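Local coordinates for carboxyvinyl-carboxyphosphonate phosphorylmutase (Bacillus anthracis, PDB 4IQD), which is a member of the phosphoenolpyruvate phosphomutase family of TIM-barrel enzymes, modelled here with pyruvic acid in several pockets, at residues S12-L17 with E112-K117; A191-A196 with P213-M218. One frame throughout, in Å; residues are numbered along the deposited sequence.

How the contacts relate
Both contacts belong to one TIM barrel but lie at different depths in it. Contact 2 is buried: parallel strands 191-194 and 215-217 meet through two backbone hydrogen bonds and a set of apolar side chains, next to a pocket holding pyruvic acid. Contact 1 is only partly buried and joins helix ends, the start of helix 14-26 and the residues that close helix 103-115. Its chemistry is that of a lysine ammonium at a main-chain carbonyl, a buried glutamine and aliphatic groups packed against main-chain atoms. The two share no helix or strand and do not touch; their centres are 23 Å apart, and contact 1 is complete in the sequence before contact 2 begins.

Contact 1 (S12-L17 with E112-K117)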
loop_
_atom_site.group_PDB
_atom_site.type_symbol
_atom_site.label_atom_id
_atom_site.label_comp_id
_atom_site.label_asym_id
_atom_site.label_seq_id
_atom_site.Cartn_x
_atom_site.Cartn_y
_atom_site.Cartn_z
ATOM N N SER A 12 11.596 -1.126 19.839
ATOM C CA SER A 12 11.058 -1.143 21.195
ATOM C C SER A 12 10.248 -2.414 21.397
ATOM O O SER A 12 9.951 -3.118 20.435
ATOM C CB SER A 12 10.159 0.073 21.434
ATOM O OG SER A 12 10.871 1.291 21.307
ATOM N N THR A 13 9.892 -2.714 22.642
ATOM C CA THR A 13 8.968 -3.813 22.898
ATOM C C THR A 13 7.535 -3.292 22.863
ATOM O O THR A 13 7.307 -2.082 22.927
ATOM C CB THR A 13 9.255 -4.556 24.227
ATOM O OG1 THR A 13 8.494 -5.768 24.269
ATOM C CG2 THR A 13 8.889 -3.712 25.425
ATOM N N GLN A 14 6.577 -4.203 22.734
ATOM C CA GLN A 14 5.173 -3.821 22.677
ATOM C C GLN A 14 4.781 -3.089 23.947
ATOM O O GLN A 14 4.085 -2.075 23.898
ATOM C CB GLN A 14 4.277 -5.047 22.480
ATOM C CG GLN A 14 2.803 -4.720 22.252
ATOM C CD GLN A 14 2.016 -4.569 23.539
ATOM O OE1 GLN A 14 2.302 -5.228 24.536
ATOM N NE2 GLN A 14 1.018 -3.695 23.524
ATOM N N GLU A 15 5.240 -3.596 25.086
ATOM C CA GLU A 15 4.856 -3.007 26.357
ATOM C C GLU A 15 5.454 -1.613 26.500
ATOM O O GLU A 15 4.871 -0.744 27.138
ATOM C CB GLU A 15 5.243 -3.909 27.532
ATOM C CG GLU A 15 4.504 -3.561 28.819
ATOM C CD GLU A 15 4.067 -4.785 29.608
ATOM O OE1 GLU A 15 4.450 -5.912 29.227
ATOM O OE2 GLU A 15 3.335 -4.616 30.608
ATOM N N GLU A 16 6.614 -1.400 25.890
ATOM C CA GLU A 16 7.201 -0.071 25.829
ATOM C C GLU A 16 6.345 0.815 24.941
ATOM O O GLU A 16 6.125 1.987 25.241
ATOM C CB GLU A 16 8.633 -0.130 25.291
ATOM C CG GLU A 16 9.680 -0.416 26.357
ATOM C CD GLU A 16 10.976 -0.949 25.778
ATOM O OE1 GLU A 16 11.004 -1.279 24.574
ATOM O OE2 GLU A 16 11.968 -1.041 26.531
ATOM N N LEU A 17 5.854 0.240 23.848
ATOM C CA LEU A 17 5.076 1.002 22.879
ATOM C C LEU A 17 3.712 1.424 23.419
ATOM O O LEU A 17 3.272 2.553 23.196
ATOM C CB LEU A 17 4.938 0.230 21.564
ATOM C CG LEU A 17 6.163 0.343 20.653
ATOM C CD1 LEU A 17 5.949 -0.412 19.356
ATOM C CD2 LEU A 17 6.488 1.801 20.375
ATOM N N GLU A 112 -2.811 -11.353 18.486
ATOM C CA GLU A 112 -2.174 -11.060 17.208
ATOM C C GLU A 112 -1.652 -9.633 17.152
ATOM O O GLU A 112 -0.610 -9.370 16.560
ATOM C CB GLU A 112 -3.147 -11.298 16.055
ATOM C CG GLU A 112 -3.513 -12.752 15.830
ATOM C CD GLU A 112 -4.544 -12.920 14.734
ATOM O OE1 GLU A 112 -5.362 -11.995 14.548
ATOM O OE2 GLU A 112 -4.532 -13.968 14.056
HETATM N N MSE A 113 -2.381 -8.709 17.770
HETATM C CA MSE A 113 -1.959 -7.313 17.792
HETATM C C MSE A 113 -0.761 -7.108 18.720
HETATM O O MSE A 113 0.135 -6.325 18.422
HETATM C CB MSE A 113 -3.122 -6.402 18.192
HETATM C CG MSE A 113 -4.303 -6.449 17.224
HETATM SE SE MSE A 113 -3.854 -5.944 15.386
HETATM C CE MSE A 113 -5.377 -6.735 14.470
ATOM N N VAL A 114 -0.745 -7.819 19.841
ATOM C CA VAL A 114 0.384 -7.753 20.759
ATOM C C VAL A 114 1.611 -8.345 20.087
ATOM O O VAL A 114 2.721 -7.825 20.217
ATOM C CB VAL A 114 0.088 -8.497 22.075
ATOM C CG1 VAL A 114 1.364 -8.727 22.866
ATOM C CG2 VAL A 114 -0.928 -7.721 22.904
ATOM N N GLU A 115 1.400 -9.428 19.349
ATOM C CA GLU A 115 2.468 -10.040 18.573
ATOM C C GLU A 115 3.028 -9.066 17.546
ATOM O O GLU A 115 4.235 -9.025 17.313
ATOM C CB GLU A 115 1.973 -11.308 17.884
ATOM C CG GLU A 115 1.710 -12.455 18.838
ATOM C CD GLU A 115 1.411 -13.747 18.115
ATOM O OE1 GLU A 115 0.958 -13.683 16.955
ATOM O OE2 GLU A 115 1.637 -14.825 18.701
ATOM N N ALA A 116 2.151 -8.265 16.949
ATOM C CA ALA A 116 2.574 -7.274 15.965
ATOM C C ALA A 116 3.177 -6.041 16.633
ATOM O O ALA A 116 3.574 -5.095 15.954
ATOM C CB ALA A 116 1.405 -6.877 15.075
ATOM N N LYS A 117 3.242 -6.071 17.962
ATOM C CA LYS A 117 3.727 -4.955 18.774
ATOM C C LYS A 117 2.838 -3.726 18.630
ATOM O O LYS A 117 3.306 -2.593 18.727
ATOM C CB LYS A 117 5.188 -4.619 18.455
ATOM C CG LYS A 117 6.134 -5.798 18.611
ATOM C CD LYS A 117 7.325 -5.679 17.671
ATOM C CE LYS A 117 8.316 -4.638 18.150
ATOM N NZ LYS A 117 9.121 -5.133 19.304
#
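Gln14 and Lys117 bring the two backbones together, their CA atoms 4.3 Å apart where the first turn of helix 14-26 meets the end of helix 103-115. Lys117 has a positive phi of 63° and closes that helix in a Schellman motif, its N bonding back to Val114 O at 2.9 Å. The Gln14 side chain lies against this turn: CB and CG face Lys117 CA, with CG 3.6 Å from it, and CG also lies 3.7 Å from Val114 O. CG stands anti to the backbone N (chi1 -173°), and a bend at chi2 (-87°) turns the amide aside. Val114 CG1 approaches the amide oxygen obliquely, an apolar touch; the amide finds its hydrogen-bond partners elsewhere, NE2 at Val118 O and OE1 at Ser159 OG. In the TIM barrel the contact thus ties the N-terminal helix to the helix that leads into strand 120-124, and the amide of Gln14 bridges to Val118, just before that strand, and to Ser159 in the loop before strand 161-166. Leu17 sets CD1 3.5 Å from Lys117 O while also packing on Val85 of helix 74-88. The lysine chain bends at chi3 and chi4, and its NZ donates to Ser12 O; the modelled 2.5 Å is very short, so the exact length is doubtful. Gln11 OE1 is a second partner of NZ.

Contact 2 (A191-A196 with P213-M218); sequences AIFPEA and PLLANM
The Phe193 ring carries Leu215 over one face and meets Asn217 obliquely at its far end. Leu215 CD2 makes a CH-pi contact, 4.1 Å from the ring centroid and 13° off the normal, displaced toward the rim near CG. Asn217 CB comes within 3.4 Å of Phe193 CZ, and its amide plane is turned 69° from the ring. Phe193 CG is anti to the backbone N, and the ring crosses both side chains obliquely. Beyond it, Asn217 ND2 lies 3.6 Å from Glu195 OE1, an approach that is not a hydrogen bond; the carboxylate instead forms a salt bridge with Arg165.

The strands run parallel, their axes 28° apart, and Ile192 sits between the two bonds that join them: its N donates to Pro213 O at 3.0 Å, and its O accepts from Leu215 N at 2.8 Å. Further along, where the register would bring another N-H to Leu215 O, Pro194 offers its ring CD at 3.3 Å instead, consistent with the pairing stopping at a single bridge. Ile192 CB and Leu214 CD2 meet at 3.7 Å on the side covered by Phe206 of helix 200-209, whereas Leu215 reaches Met239 and Ile241 of strand 239-242.

Strand 191-194, helix 200-209 and strand 215-217 form a beta-alpha-beta crossover of the TIM barrel. Asn217, about 4 Å from pyruvic acid, and Glu195, through Arg165 of the same pocket, place the C-terminal ends of these two strands at the pyruvic acid site.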
loop_
_atom_site.group_PDB
_atom_site.type_symbol
_atom_site.label_atom_id
_atom_site.label_comp_id
_atom_site.label_asym_id
_atom_site.label_seq_id
_atom_site.Cartn_x
_atom_site.Cartn_y
_atom_site.Cartn_z
ATOM N N ALA A 191 -9.735 4.816 27.024
ATOM C CA ALA A 191 -10.086 6.027 26.288
ATOM C C ALA A 191 -11.378 5.831 25.504
ATOM O O ALA A 191 -11.743 4.703 25.176
ATOM C CB ALA A 191 -8.950 6.416 25.349
ATOM N N ILE A 192 -12.061 6.931 25.197
ATOM C CA ILE A 192 -13.321 6.859 24.458
ATOM C C ILE A 192 -13.312 7.644 23.140
ATOM O O ILE A 192 -12.835 8.774 23.072
ATOM C CB ILE A 192 -14.519 7.310 25.322
ATOM C CG1 ILE A 192 -14.651 6.420 26.557
ATOM C CG2 ILE A 192 -15.805 7.249 24.529
ATOM C CD1 ILE A 192 -14.972 4.974 26.236
ATOM N N PHE A 193 -13.843 7.007 22.099
ATOM C CA PHE A 193 -14.057 7.606 20.790
ATOM C C PHE A 193 -15.574 7.770 20.646
ATOM O O PHE A 193 -16.270 6.820 20.292
ATOM C CB PHE A 193 -13.477 6.655 19.730
ATOM C CG PHE A 193 -13.708 7.064 18.285
ATOM C CD1 PHE A 193 -14.470 8.167 17.930
ATOM C CD2 PHE A 193 -13.146 6.305 17.271
ATOM C CE1 PHE A 193 -14.669 8.493 16.605
ATOM C CE2 PHE A 193 -13.335 6.632 15.945
ATOM C CZ PHE A 193 -14.098 7.723 15.612
ATOM N N PRO A 194 -16.089 8.981 20.914
ATOM C CA PRO A 194 -17.519 9.275 20.792
ATOM C C PRO A 194 -17.866 9.761 19.393
ATOM O O PRO A 194 -17.749 10.954 19.112
ATOM C CB PRO A 194 -17.729 10.412 21.801
ATOM C CG PRO A 194 -16.338 10.884 22.204
ATOM C CD PRO A 194 -15.340 10.166 21.352
ATOM N N GLU A 195 -18.293 8.847 18.531
ATOM C CA GLU A 195 -18.585 9.196 17.148
ATOM C C GLU A 195 -19.719 10.207 17.006
ATOM O O GLU A 195 -20.809 10.034 17.562
ATOM C CB GLU A 195 -18.882 7.945 16.318
ATOM C CG GLU A 195 -19.527 8.234 14.961
ATOM C CD GLU A 195 -18.571 8.849 13.952
ATOM O OE1 GLU A 195 -17.353 8.900 14.224
ATOM O OE2 GLU A 195 -19.039 9.275 12.875
ATOM N N ALA A 196 -19.435 11.270 16.263
ATOM C CA ALA A 196 -20.436 12.252 15.879
ATOM C C ALA A 196 -21.186 12.867 17.050
ATOM O O ALA A 196 -22.413 12.808 17.097
ATOM C CB ALA A 196 -21.418 11.646 14.881
ATOM N N PRO A 213 -9.811 9.846 28.853
ATOM C CA PRO A 213 -9.379 10.702 27.747
ATOM C C PRO A 213 -10.269 10.467 26.536
ATOM O O PRO A 213 -10.777 9.362 26.359
ATOM C CB PRO A 213 -7.966 10.202 27.452
ATOM C CG PRO A 213 -7.503 9.597 28.727
ATOM C CD PRO A 213 -8.720 8.987 29.348
ATOM N N LEU A 214 -10.462 11.493 25.717
ATOM C CA LEU A 214 -11.337 11.367 24.562
ATOM C C LEU A 214 -10.580 11.522 23.255
ATOM O O LEU A 214 -9.605 12.268 23.176
ATOM C CB LEU A 214 -12.479 12.381 24.639
ATOM C CG LEU A 214 -13.365 12.279 25.881
ATOM C CD1 LEU A 214 -14.550 13.213 25.763
ATOM C CD2 LEU A 214 -13.826 10.851 26.106
ATOM N N LEU A 215 -11.046 10.802 22.240
ATOM C CA LEU A 215 -10.473 10.841 20.904
ATOM C C LEU A 215 -11.406 11.605 19.980
ATOM O O LEU A 215 -12.624 11.458 20.060
ATOM C CB LEU A 215 -10.284 9.412 20.387
ATOM C CG LEU A 215 -9.577 9.094 19.064
ATOM C CD1 LEU A 215 -9.160 7.647 19.091
ATOM C CD2 LEU A 215 -10.449 9.342 17.845
ATOM N N ALA A 216 -10.827 12.413 19.100
ATOM C CA ALA A 216 -11.589 13.122 18.085
ATOM C C ALA A 216 -11.277 12.527 16.721
ATOM O O ALA A 216 -10.122 12.257 16.407
ATOM C CB ALA A 216 -11.253 14.596 18.108
ATOM N N ASN A 217 -12.312 12.317 15.918
ATOM C CA ASN A 217 -12.162 11.732 14.590
ATOM C C ASN A 217 -12.157 12.786 13.494
ATOM O O ASN A 217 -13.217 13.214 13.041
ATOM C CB ASN A 217 -13.304 10.750 14.330
ATOM C CG ASN A 217 -13.213 10.086 12.967
ATOM O OD1 ASN A 217 -12.138 9.989 12.372
ATOM N ND2 ASN A 217 -14.348 9.613 12.471
HETATM N N MSE A 218 -10.974 13.203 13.059
HETATM C CA MSE A 218 -10.909 14.170 11.973
HETATM C C MSE A 218 -10.836 13.603 10.570
HETATM O O MSE A 218 -9.860 13.808 9.853
HETATM C CB MSE A 218 -9.828 15.218 12.193
HETATM C CG MSE A 218 -10.358 16.428 12.913
HETATM SE SE MSE A 218 -11.416 17.676 11.829
HETATM C CE MSE A 218 -12.977 16.643 11.339
#